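PDB 3BLX: isocitrate dehydrogenase [NAD] subunit 2, mitochondrial from Saccharomyces cerevisiae, which forms, together with its partner subunit, the allosteric octamer that oxidatively decarboxylates isocitrate to 2-oxoglutarate with NAD+ in the citric acid cycle. Local coordinates for residues I160-I169 with A196-A204. Numbering follows the deposited sequence.
Sequences ITRDASERVI and ADGLFVNVA
The CA atoms of Ser165 and Phe200 come close, as do those of Glu166 and Val203, where helices 162-169 and 196-204 pack 9.2 Å apart, their axes crossing at -49°. The Phe200 side chain has CG anti to the backbone N (chi1 -166°), which carries the ring from a lateral start in towards Ser165 and Ile169. Ile169 CD1 lies over one face of its ring, 3.8 Å from the centroid, a CH-pi contact; the Val168 methyl CG2 and Ser165 OG meet the edge. That hydroxyl donates to Thr161 O at 3.1 Å, sharing this carbonyl with Ser165 N, which arrives from the opposite face of the carbonyl plane. An alanine in place of Phe200 would probably leave the Ile169 methyl without its aromatic bed and open a gap beside Val168 and Ser165. Val203 is a knob in a hole of Arg162, Ser165, Glu166 and Ile169: CG1 packs 3.7 Å from Glu166 CB, while CG2 sits under one face of the Arg162 guanidinium. Leu199 CD2 covers the start of the helix, 4.0 Å from Arg162 N, and Ile160 CG2 meets Ala196 CB. Thr161 is the N-cap, OG1 accepting from Ala164 N and also hydrogen-bonding Glu139 OE1. Phe200 also reaches Val186 of strand 183-188. Helices 162-178 and 195-208 thus form an oblique pair on the central sheet of the isocitrate/isopropylmalate dehydrogenase fold, where strand 153-161, through Ile160 and Thr161, pairs antiparallel with a strand of a neighbouring subunit 1 chain.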
# COMPACT_ATOMS: atom_id res chain seq x y z
N ILE B 160 17.26 -11.71 34.81
CA ILE B 160 18.08 -11.44 36.00
C ILE B 160 18.10 -12.67 36.92
O ILE B 160 17.07 -13.28 37.16
CB ILE B 160 17.64 -10.14 36.74
CG1 ILE B 160 18.77 -9.58 37.58
CG2 ILE B 160 16.48 -10.39 37.66
CD1 ILE B 160 18.30 -8.50 38.54
N THR B 161 19.27 -13.07 37.42
CA THR B 161 19.36 -14.26 38.27
C THR B 161 19.94 -13.96 39.64
O THR B 161 20.74 -13.05 39.78
CB THR B 161 20.23 -15.40 37.66
OG1 THR B 161 21.60 -15.00 37.57
CG2 THR B 161 19.72 -15.83 36.28
N ARG B 162 19.51 -14.74 40.63
CA ARG B 162 20.04 -14.66 41.99
C ARG B 162 21.56 -14.86 41.98
O ARG B 162 22.28 -14.06 42.57
CB ARG B 162 19.34 -15.69 42.90
CG ARG B 162 20.20 -16.24 44.02
CD ARG B 162 19.38 -16.93 45.10
NE ARG B 162 18.88 -16.01 46.12
CZ ARG B 162 17.73 -15.34 46.02
NH1 ARG B 162 16.97 -15.49 44.94
NH2 ARG B 162 17.34 -14.52 46.99
N ASP B 163 22.05 -15.88 41.28
CA ASP B 163 23.50 -16.15 41.24
C ASP B 163 24.33 -14.95 40.79
O ASP B 163 25.26 -14.54 41.47
CB ASP B 163 23.81 -17.36 40.36
CG ASP B 163 23.40 -18.69 40.99
OD1 ASP B 163 23.01 -18.70 42.18
OD2 ASP B 163 23.47 -19.73 40.29
N ALA B 164 23.99 -14.38 39.65
CA ALA B 164 24.81 -13.31 39.10
C ALA B 164 24.75 -12.08 39.99
O ALA B 164 25.71 -11.31 40.04
CB ALA B 164 24.36 -12.96 37.69
N SER B 165 23.61 -11.90 40.66
CA SER B 165 23.41 -10.78 41.56
C SER B 165 24.19 -10.93 42.89
O SER B 165 24.79 -9.98 43.37
CB SER B 165 21.91 -10.61 41.85
OG SER B 165 21.24 -10.09 40.73
N GLU B 166 24.17 -12.13 43.47
CA GLU B 166 24.93 -12.45 44.68
C GLU B 166 26.34 -12.68 44.23
O GLU B 166 26.80 -13.82 44.18
CB GLU B 166 24.38 -13.72 45.33
CG GLU B 166 25.23 -14.33 46.44
CD GLU B 166 24.89 -15.81 46.73
OE1 GLU B 166 23.80 -16.29 46.30
OE2 GLU B 166 25.72 -16.48 47.39
N ARG B 167 27.02 -11.61 43.89
CA ARG B 167 28.31 -11.75 43.24
C ARG B 167 28.83 -10.40 42.86
O ARG B 167 29.97 -10.09 43.18
CB ARG B 167 28.22 -12.63 42.01
CG ARG B 167 29.57 -13.10 41.54
CD ARG B 167 29.52 -14.43 40.81
NE ARG B 167 28.87 -14.28 39.52
CZ ARG B 167 28.28 -15.28 38.87
NH1 ARG B 167 28.27 -16.50 39.41
NH2 ARG B 167 27.70 -15.05 37.69
N VAL B 168 28.03 -9.60 42.16
CA VAL B 168 28.28 -8.16 42.14
C VAL B 168 28.00 -7.57 43.49
O VAL B 168 28.60 -6.57 43.85
CB VAL B 168 27.39 -7.32 41.18
CG1 VAL B 168 28.13 -6.95 39.93
CG2 VAL B 168 26.06 -7.99 40.92
N ILE B 169 27.06 -8.15 44.23
CA ILE B 169 26.72 -7.59 45.52
C ILE B 169 27.78 -7.97 46.55
O ILE B 169 28.24 -7.12 47.31
CB ILE B 169 25.29 -7.94 45.93
CG1 ILE B 169 24.32 -7.26 44.97
CG2 ILE B 169 25.01 -7.47 47.34
CD1 ILE B 169 22.88 -7.60 45.20
N ALA B 196 11.82 -8.07 39.71
CA ALA B 196 13.21 -8.28 39.30
C ALA B 196 14.12 -7.46 40.20
O ALA B 196 15.23 -7.85 40.54
CB ALA B 196 13.40 -7.88 37.89
N ASP B 197 13.64 -6.29 40.57
CA ASP B 197 14.39 -5.47 41.50
C ASP B 197 14.19 -6.00 42.90
O ASP B 197 15.10 -5.95 43.72
CB ASP B 197 13.98 -4.00 41.38
CG ASP B 197 14.50 -3.35 40.09
OD1 ASP B 197 15.73 -3.13 39.97
OD2 ASP B 197 13.68 -3.06 39.18
N GLY B 198 13.01 -6.53 43.18
CA GLY B 198 12.78 -7.21 44.43
C GLY B 198 13.78 -8.34 44.68
O GLY B 198 14.13 -8.59 45.82
N LEU B 199 14.23 -9.02 43.62
CA LEU B 199 15.14 -10.15 43.81
C LEU B 199 16.53 -9.65 44.10
O LEU B 199 17.28 -10.22 44.89
CB LEU B 199 15.12 -11.08 42.59
CG LEU B 199 16.23 -12.12 42.44
CD1 LEU B 199 15.76 -13.23 41.54
CD2 LEU B 199 17.51 -11.51 41.87
N PHE B 200 16.89 -8.55 43.44
CA PHE B 200 18.20 -7.96 43.60
C PHE B 200 18.35 -7.40 45.00
O PHE B 200 19.38 -7.59 45.60
CB PHE B 200 18.38 -6.86 42.57
CG PHE B 200 19.80 -6.39 42.43
CD1 PHE B 200 20.72 -7.15 41.73
CD2 PHE B 200 20.20 -5.19 42.97
CE1 PHE B 200 22.04 -6.72 41.58
CE2 PHE B 200 21.51 -4.75 42.83
CZ PHE B 200 22.43 -5.52 42.13
N VAL B 201 17.32 -6.72 45.51
CA VAL B 201 17.33 -6.17 46.86
C VAL B 201 17.35 -7.28 47.93
O VAL B 201 18.06 -7.17 48.90
CB VAL B 201 16.13 -5.24 47.12
CG1 VAL B 201 15.99 -4.94 48.62
CG2 VAL B 201 16.28 -3.94 46.34
N ASN B 202 16.58 -8.35 47.73
CA ASN B 202 16.56 -9.46 48.68
C ASN B 202 17.92 -10.12 48.79
O ASN B 202 18.33 -10.49 49.86
CB ASN B 202 15.52 -10.52 48.32
CG ASN B 202 14.10 -10.08 48.63
OD1 ASN B 202 13.88 -9.05 49.26
ND2 ASN B 202 13.13 -10.88 48.18
N VAL B 203 18.59 -10.27 47.67
CA VAL B 203 19.91 -10.87 47.64
C VAL B 203 20.90 -9.99 48.42
O VAL B 203 21.82 -10.48 49.07
CB VAL B 203 20.37 -11.06 46.19
CG1 VAL B 203 21.88 -11.10 46.09
CG2 VAL B 203 19.78 -12.30 45.62
N ALA B 204 20.70 -8.68 48.34
CA ALA B 204 21.54 -7.73 49.05
C ALA B 204 21.32 -7.79 50.56
O ALA B 204 22.26 -7.63 51.33
CB ALA B 204 21.26 -6.32 48.55